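Local coordinates for protein enoyl-CoA hydratase (Mycobacterium tuberculosis, PDB 5KJP) that probably catalyses the hydration of trans-2-enoyl-CoA thioesters to 3-hydroxyacyl-CoA in fatty acid metabolism, as a trimeric member of the crotonase superfamily, at residues Arg177-Leu181 with Gly182-Val186; Gly75-Leu78 with Lys79-Ala82; Phe242-Asn245 with Asp246-Glu249. One frame throughout, in Å; residues are numbered along the deposited sequence.

Interaction 1: residues Arg177-Leu181 with Gly182-Val186; sequences RAHEL and GLVNV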
loop_
_atom_site.group_PDB
_atom_site.type_symbol
_atom_site.label_atom_id
_atom_site.label_comp_id
_atom_site.label_asym_id
_atom_site.label_seq_id
_atom_site.Cartn_x
_atom_site.Cartn_y
_atom_site.Cartn_z
ATOM N N ARG A 177 -7.722 -15.492 -1.394
ATOM C CA ARG A 177 -7.946 -14.083 -1.079
ATOM C C ARG A 177 -6.625 -13.367 -0.777
ATOM O O ARG A 177 -6.403 -12.234 -1.210
ATOM C CB ARG A 177 -8.896 -13.953 0.113
ATOM C CG ARG A 177 -9.143 -12.521 0.563
ATOM C CD ARG A 177 -10.203 -11.818 -0.266
ATOM N NE ARG A 177 -10.588 -10.559 0.367
ATOM C CZ ARG A 177 -10.631 -9.390 -0.258
ATOM N NH1 ARG A 177 -10.325 -9.315 -1.550
ATOM N NH2 ARG A 177 -10.990 -8.297 0.407
ATOM N N ALA A 178 -5.756 -14.030 -0.018
ATOM C CA ALA A 178 -4.449 -13.470 0.308
ATOM C C ALA A 178 -3.620 -13.197 -0.953
ATOM O O ALA A 178 -2.850 -12.237 -1.001
ATOM C CB ALA A 178 -3.696 -14.400 1.252
ATOM N N HIS A 179 -3.782 -14.037 -1.975
ATOM C CA HIS A 179 -3.124 -13.797 -3.251
ATOM C C HIS A 179 -3.725 -12.581 -3.962
ATOM O O HIS A 179 -2.993 -11.764 -4.527
ATOM C CB HIS A 179 -3.213 -15.032 -4.146
ATOM C CG HIS A 179 -2.602 -14.837 -5.500
ATOM N ND1 HIS A 179 -1.239 -14.816 -5.701
ATOM C CD2 HIS A 179 -3.168 -14.632 -6.710
ATOM C CE1 HIS A 179 -0.991 -14.617 -6.985
ATOM N NE2 HIS A 179 -2.141 -14.501 -7.621
ATOM N N GLU A 180 -5.052 -12.463 -3.930
ATOM C CA GLU A 180 -5.731 -11.299 -4.505
ATOM C C GLU A 180 -5.232 -10.007 -3.869
ATOM O O GLU A 180 -5.149 -8.972 -4.527
ATOM C CB GLU A 180 -7.248 -11.376 -4.312
ATOM C CG GLU A 180 -7.934 -12.600 -4.866
ATOM C CD GLU A 180 -9.379 -12.698 -4.392
ATOM O OE1 GLU A 180 -9.858 -11.753 -3.722
ATOM O OE2 GLU A 180 -10.035 -13.714 -4.692
ATOM N N LEU A 181 -4.926 -10.074 -2.575
ATOM C CA LEU A 181 -4.559 -8.888 -1.811
ATOM C C LEU A 181 -3.064 -8.585 -1.888
ATOM O O LEU A 181 -2.613 -7.554 -1.385
ATOM C CB LEU A 181 -4.965 -9.056 -0.343
ATOM C CG LEU A 181 -6.453 -9.206 -0.046
ATOM C CD1 LEU A 181 -6.650 -9.561 1.425
ATOM C CD2 LEU A 181 -7.204 -7.928 -0.417
ATOM N N GLY A 182 -2.296 -9.494 -2.483
ATOM C CA GLY A 182 -0.868 -9.280 -2.666
ATOM C C GLY A 182 0.040 -9.808 -1.566
ATOM O O GLY A 182 1.252 -9.609 -1.622
ATOM N N LEU A 183 -0.535 -10.477 -0.570
ATOM C CA LEU A 183 0.248 -11.079 0.505
ATOM C C LEU A 183 0.967 -12.338 0.020
ATOM O O LEU A 183 2.119 -12.599 0.382
ATOM C CB LEU A 183 -0.646 -11.420 1.695
ATOM C CG LEU A 183 0.013 -12.182 2.848
ATOM C CD1 LEU A 183 1.083 -11.320 3.524
ATOM C CD2 LEU A 183 -1.031 -12.674 3.849
ATOM N N VAL A 184 0.269 -13.118 -0.798
ATOM C CA VAL A 184 0.819 -14.354 -1.337
ATOM C C VAL A 184 1.325 -14.109 -2.757
ATOM O O VAL A 184 0.577 -13.664 -3.627
ATOM C CB VAL A 184 -0.232 -15.490 -1.336
ATOM C CG1 VAL A 184 0.242 -16.661 -2.183
ATOM C CG2 VAL A 184 -0.545 -15.942 0.103
ATOM N N ASN A 185 2.604 -14.390 -2.981
ATOM C CA ASN A 185 3.214 -14.234 -4.297
ATOM C C ASN A 185 2.771 -15.300 -5.291
ATOM O O ASN A 185 2.450 -15.006 -6.444
ATOM C CB ASN A 185 4.736 -14.271 -4.164
ATOM C CG ASN A 185 5.267 -13.122 -3.346
ATOM O OD1 ASN A 185 5.358 -13.200 -2.116
ATOM N ND2 ASN A 185 5.606 -12.034 -4.023
ATOM N N VAL A 186 2.770 -16.544 -4.830
ATOM C CA VAL A 186 2.493 -17.690 -5.679
ATOM C C VAL A 186 1.485 -18.612 -5.007
ATOM O O VAL A 186 1.691 -19.037 -3.867
ATOM C CB VAL A 186 3.793 -18.485 -5.986
ATOM C CG1 VAL A 186 3.480 -19.772 -6.764
ATOM C CG2 VAL A 186 4.800 -17.606 -6.738
HETATM O O HOH W 1 -0.494 -11.688 -5.356
#
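Ala-178 O, near the end of helix 175-180, takes two backbone donors from the outgoing chain, Leu-183 N at 2.9 Å and Val-184 N at 3.2 Å; the first comes nearly head-on to the carbonyl and the second from well above its plane. Gly-182 N turns back to His-179 O at 3.1 Å. Together, the bonds from Leu-183 N and Gly-182 N make a Schellman motif, with Gly-182 at positive phi (92°), a conformation readily adopted by a residue without a side chain. The motif reverses the chain out of the helix and leads it into strand 186-188, at the edge of the six-stranded sheet.

The side-chain hydrogen bond that crosses from the helix to Gly-182-Val-186 belongs to His-179. Its ring is carried back along the outgoing chain because CG stands anti to the backbone N (chi1 178°), and His-179 ND1 donates to Val-184 O at 3.0 Å. That bond is bent, with the acceptor 30° out of the ring plane. Asn-185 O lies at the ring edge, 3.5 Å from His-179 CE1. A water donates to both His-179 O and Val-184 O, so Val-184 O is held by ring and solvent together.

Apolar packing fills the inner side: Ala-178 CB rests 3.7 Å from Val-184 CG2 and 4.1 Å from Leu-183 CD2. Leu-183 and Val-184 continue onto Ile-127 and Ala-129 of strand 126-130. Beyond the turn, the Asn-185 side chain bonds Ile-127 N through OD1, and through ND2 it reaches Glu-165 and Ala-161 of a second subunit.

Interaction 2: residues Gly75-Leu78 with Lys79-Ala82; sequences GMDL and KAFA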
loop_
_atom_site.group_PDB
_atom_site.type_symbol
_atom_site.label_atom_id
_atom_site.label_comp_id
_atom_site.label_asym_id
_atom_site.label_seq_id
_atom_site.Cartn_x
_atom_site.Cartn_y
_atom_site.Cartn_z
ATOM N N GLY A 75 1.252 -21.044 15.382
ATOM C CA GLY A 75 1.590 -19.887 16.186
ATOM C C GLY A 75 2.496 -20.270 17.333
ATOM O O GLY A 75 3.108 -21.342 17.331
HETATM N N MSE A 76 2.597 -19.397 18.323
HETATM C CA MSE A 76 3.409 -19.730 19.476
HETATM C C MSE A 76 2.768 -20.856 20.276
HETATM O O MSE A 76 1.545 -20.906 20.425
HETATM C CB MSE A 76 3.617 -18.525 20.369
HETATM C CG MSE A 76 4.702 -18.779 21.383
HETATM SE SE MSE A 76 4.934 -17.310 22.592
HETATM C CE MSE A 76 4.360 -15.855 21.417
ATOM N N ASP A 77 3.606 -21.759 20.778
ATOM C CA ASP A 77 3.144 -22.842 21.631
ATOM C C ASP A 77 2.713 -22.264 22.978
ATOM O O ASP A 77 3.543 -21.942 23.827
ATOM C CB ASP A 77 4.247 -23.898 21.800
ATOM C CG ASP A 77 3.761 -25.162 22.504
ATOM O OD1 ASP A 77 2.986 -25.063 23.478
ATOM O OD2 ASP A 77 4.162 -26.268 22.081
ATOM N N LEU A 78 1.406 -22.148 23.166
ATOM C CA LEU A 78 0.855 -21.563 24.380
ATOM C C LEU A 78 1.212 -22.345 25.643
ATOM O O LEU A 78 1.372 -21.757 26.710
ATOM C CB LEU A 78 -0.659 -21.444 24.252
ATOM C CG LEU A 78 -1.046 -20.583 23.047
ATOM C CD1 LEU A 78 -2.535 -20.525 22.903
ATOM C CD2 LEU A 78 -0.461 -19.182 23.181
ATOM N N LYS A 79 1.330 -23.663 25.532
ATOM C CA LYS A 79 1.698 -24.468 26.699
ATOM C C LYS A 79 3.140 -24.191 27.098
ATOM O O LYS A 79 3.434 -23.950 28.270
ATOM C CB LYS A 79 1.509 -25.963 26.429
ATOM C CG LYS A 79 0.101 -26.363 26.044
ATOM C CD LYS A 79 0.020 -27.868 25.847
ATOM C CE LYS A 79 -1.116 -28.242 24.918
ATOM N NZ LYS A 79 -0.950 -27.617 23.575
ATOM N N ALA A 80 4.030 -24.230 26.110
ATOM C CA ALA A 80 5.442 -23.941 26.320
ATOM C C ALA A 80 5.596 -22.555 26.930
ATOM O O ALA A 80 6.342 -22.361 27.896
ATOM C CB ALA A 80 6.214 -24.039 25.002
ATOM N N PHE A 81 4.860 -21.599 26.369
ATOM C CA PHE A 81 4.842 -20.234 26.876
ATOM C C PHE A 81 4.345 -20.152 28.321
ATOM O O PHE A 81 5.005 -19.551 29.170
ATOM C CB PHE A 81 3.969 -19.349 25.995
ATOM C CG PHE A 81 4.023 -17.898 26.367
ATOM C CD1 PHE A 81 5.202 -17.181 26.232
ATOM C CD2 PHE A 81 2.905 -17.256 26.875
ATOM C CE1 PHE A 81 5.261 -15.845 26.583
ATOM C CE2 PHE A 81 2.958 -15.920 27.230
ATOM C CZ PHE A 81 4.137 -15.214 27.083
ATOM N N ALA A 82 3.187 -20.754 28.592
ATOM C CA ALA A 82 2.598 -20.745 29.932
ATOM C C ALA A 82 3.563 -21.265 30.988
ATOM O O ALA A 82 3.552 -20.812 32.131
ATOM C CB ALA A 82 1.327 -21.576 29.956
#
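Asp-77 and Ala-80 form the tight side of this helix start. OD1 of Asp-77 accepts from Ala-80 N at 3.0 Å in an almost straight bond (174°), the N-H arriving from above the carboxylate plane. With CG anti to the backbone N (chi1 -171°), the carboxylate folds over the first turn, and Asp-77 CG also packs 3.7 Å from Ala-80 CB. This is an N-cap: the side chain satisfies an amide at the N-terminal end of helix 78-82, where the partial positive charge of the helix dipole would probably stabilise the carboxylate. The other oxygen, OD2, forms a salt bridge with Arg-32, so both ends of the group are fixed. Backbone bonds continue the turn, from Phe-81 N to Asp-77 O and from Ala-82 N to Leu-78 O (2.8 Å).

In crotonases the Gly-X-Asp sequence here lies beside the active site, and by analogy the backbone N of Met-76 probably contributes to the oxyanion hole.

The outer side is looser. Met-76, a selenomethionine, makes a Met-aromatic contact with the exposed Phe-81: SE sits 4.3 Å from the ring centroid, at an oblique 37° to the ring normal. Exposed Lys-79 curls back, leaving NZ 4.7 Å from Asp-77 OD1.

Interaction 3: residues Phe242-Asn245 with Asp246-Glu249; sequences FTSN and DAKE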
loop_
_atom_site.group_PDB
_atom_site.type_symbol
_atom_site.label_atom_id
_atom_site.label_comp_id
_atom_site.label_asym_id
_atom_site.label_seq_id
_atom_site.Cartn_x
_atom_site.Cartn_y
_atom_site.Cartn_z
ATOM N N PHE A 242 27.865 -1.771 -7.976
ATOM C CA PHE A 242 28.278 -1.371 -9.316
ATOM C C PHE A 242 29.777 -1.532 -9.566
ATOM O O PHE A 242 30.200 -1.640 -10.714
ATOM C CB PHE A 242 27.852 0.074 -9.583
ATOM C CG PHE A 242 26.461 0.191 -10.132
ATOM C CD1 PHE A 242 25.366 -0.076 -9.330
ATOM C CD2 PHE A 242 26.250 0.547 -11.456
ATOM C CE1 PHE A 242 24.079 0.017 -9.834
ATOM C CE2 PHE A 242 24.967 0.645 -11.964
ATOM C CZ PHE A 242 23.879 0.380 -11.151
ATOM N N THR A 243 30.577 -1.560 -8.503
ATOM C CA THR A 243 32.020 -1.720 -8.650
ATOM C C THR A 243 32.480 -3.139 -8.329
ATOM O O THR A 243 33.675 -3.411 -8.280
ATOM C CB THR A 243 32.788 -0.737 -7.746
ATOM O OG1 THR A 243 32.427 -0.973 -6.382
ATOM C CG2 THR A 243 32.462 0.705 -8.120
ATOM N N SER A 244 31.529 -4.042 -8.117
ATOM C CA SER A 244 31.868 -5.414 -7.751
ATOM C C SER A 244 32.398 -6.212 -8.936
ATOM O O SER A 244 32.167 -5.856 -10.092
ATOM C CB SER A 244 30.647 -6.127 -7.163
ATOM O OG SER A 244 29.604 -6.226 -8.124
ATOM N N ASN A 245 33.103 -7.299 -8.641
ATOM C CA ASN A 245 33.487 -8.249 -9.675
ATOM C C ASN A 245 32.274 -8.820 -10.409
ATOM O O ASN A 245 32.324 -9.067 -11.616
ATOM C CB ASN A 245 34.313 -9.384 -9.071
ATOM C CG ASN A 245 35.676 -8.919 -8.605
ATOM O OD1 ASN A 245 36.339 -8.137 -9.284
ATOM N ND2 ASN A 245 36.097 -9.390 -7.439
ATOM N N ASP A 246 31.182 -9.018 -9.679
ATOM C CA ASP A 246 29.988 -9.608 -10.267
ATOM C C ASP A 246 29.341 -8.670 -11.276
ATOM O O ASP A 246 28.706 -9.125 -12.235
ATOM C CB ASP A 246 28.982 -9.996 -9.178
ATOM C CG ASP A 246 29.280 -11.359 -8.565
ATOM O OD1 ASP A 246 30.133 -12.098 -9.116
ATOM O OD2 ASP A 246 28.660 -11.693 -7.533
ATOM N N ALA A 247 29.495 -7.366 -11.067
ATOM C CA ALA A 247 28.959 -6.390 -12.012
ATOM C C ALA A 247 29.676 -6.535 -13.351
ATOM O O ALA A 247 29.054 -6.453 -14.414
ATOM C CB ALA A 247 29.099 -4.963 -11.469
ATOM N N LYS A 248 30.984 -6.764 -13.295
ATOM C CA LYS A 248 31.769 -6.980 -14.507
ATOM C C LYS A 248 31.357 -8.286 -15.178
ATOM O O LYS A 248 31.116 -8.329 -16.382
ATOM C CB LYS A 248 33.267 -6.994 -14.187
ATOM C CG LYS A 248 34.151 -7.356 -15.366
ATOM C CD LYS A 248 35.619 -7.309 -14.966
ATOM C CE LYS A 248 36.513 -7.790 -16.092
ATOM N NZ LYS A 248 37.953 -7.684 -15.705
ATOM N N GLU A 249 31.277 -9.347 -14.382
ATOM C CA GLU A 249 30.922 -10.669 -14.882
ATOM C C GLU A 249 29.524 -10.673 -15.501
ATOM O O GLU A 249 29.291 -11.318 -16.523
ATOM C CB GLU A 249 31.014 -11.698 -13.748
ATOM C CG GLU A 249 30.435 -13.069 -14.059
ATOM C CD GLU A 249 31.203 -13.823 -15.131
ATOM O OE1 GLU A 249 32.313 -13.389 -15.511
ATOM O OE2 GLU A 249 30.687 -14.860 -15.596
#
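Ser-244 meets Ala-247 through both of its oxygens. Ser-244 OG accepts from Ala-247 N at 3.2 Å with a bent N-H angle of 141°, while Ser-244 O receives a second, weak bond from the same N-H. Ser-244 is thus the N-cap of helix 245-255. Within the helix, Glu-249 N donates to Asn-245 O at 3.0 Å, in the carbonyl plane, a regular i to i+4 bond. The methyl group of Ala-247 lies against two carbonyl oxygens, with Ala-247 CB 3.5 Å from Ser-244 O and 3.6 Å from Phe-242 O.

What places the hydroxyl is its rotation and a second partner. A chi1 of 63° sets OG between the backbone N and the carbonyl carbon, within reach of the helix amide, and OG also hydrogen-bonds to Val-241 O in the last turn of helix 230-242. Farther out, the first helical turn grips the C-terminal tail: Asp-246 takes Thr-263 N and Gly-264 N on its two carboxylate oxygens, and Asn-245 ND2 bonds Thr-265 OG1. Phe-242 and Ala-247 pack on Val-145 and Leu-144 of a second subunit.

Since a backbone carbonyl can only accept, the Ser-244 hydroxyl must give its proton to Val-241 O while its oxygen accepts the Ala-247 N-H; one hydroxyl therefore couples the end of one helix to the beginning of the next.

How the interactions relate
From the N terminus, interaction 2 comes first, where the loop after strand 62-67 enters helix 78-82. Interaction 1 follows, closing the tight turn from helix 175-180 into strand 186-188 at the edge of the six-stranded sheet. Interaction 3 comes last, at the bend between helices 230-242 and 245-255. The three lie in series, none nested and none crossing, each local to its own turn. Interactions 2 and 3 sit on opposite sides of the chain's centre, their own centres about 47 Å apart. Interactions 1 and 3 both touch the second subunit, relating the sheet edge and the C-terminal helices to the trimer, whereas interaction 2 touches no other chain.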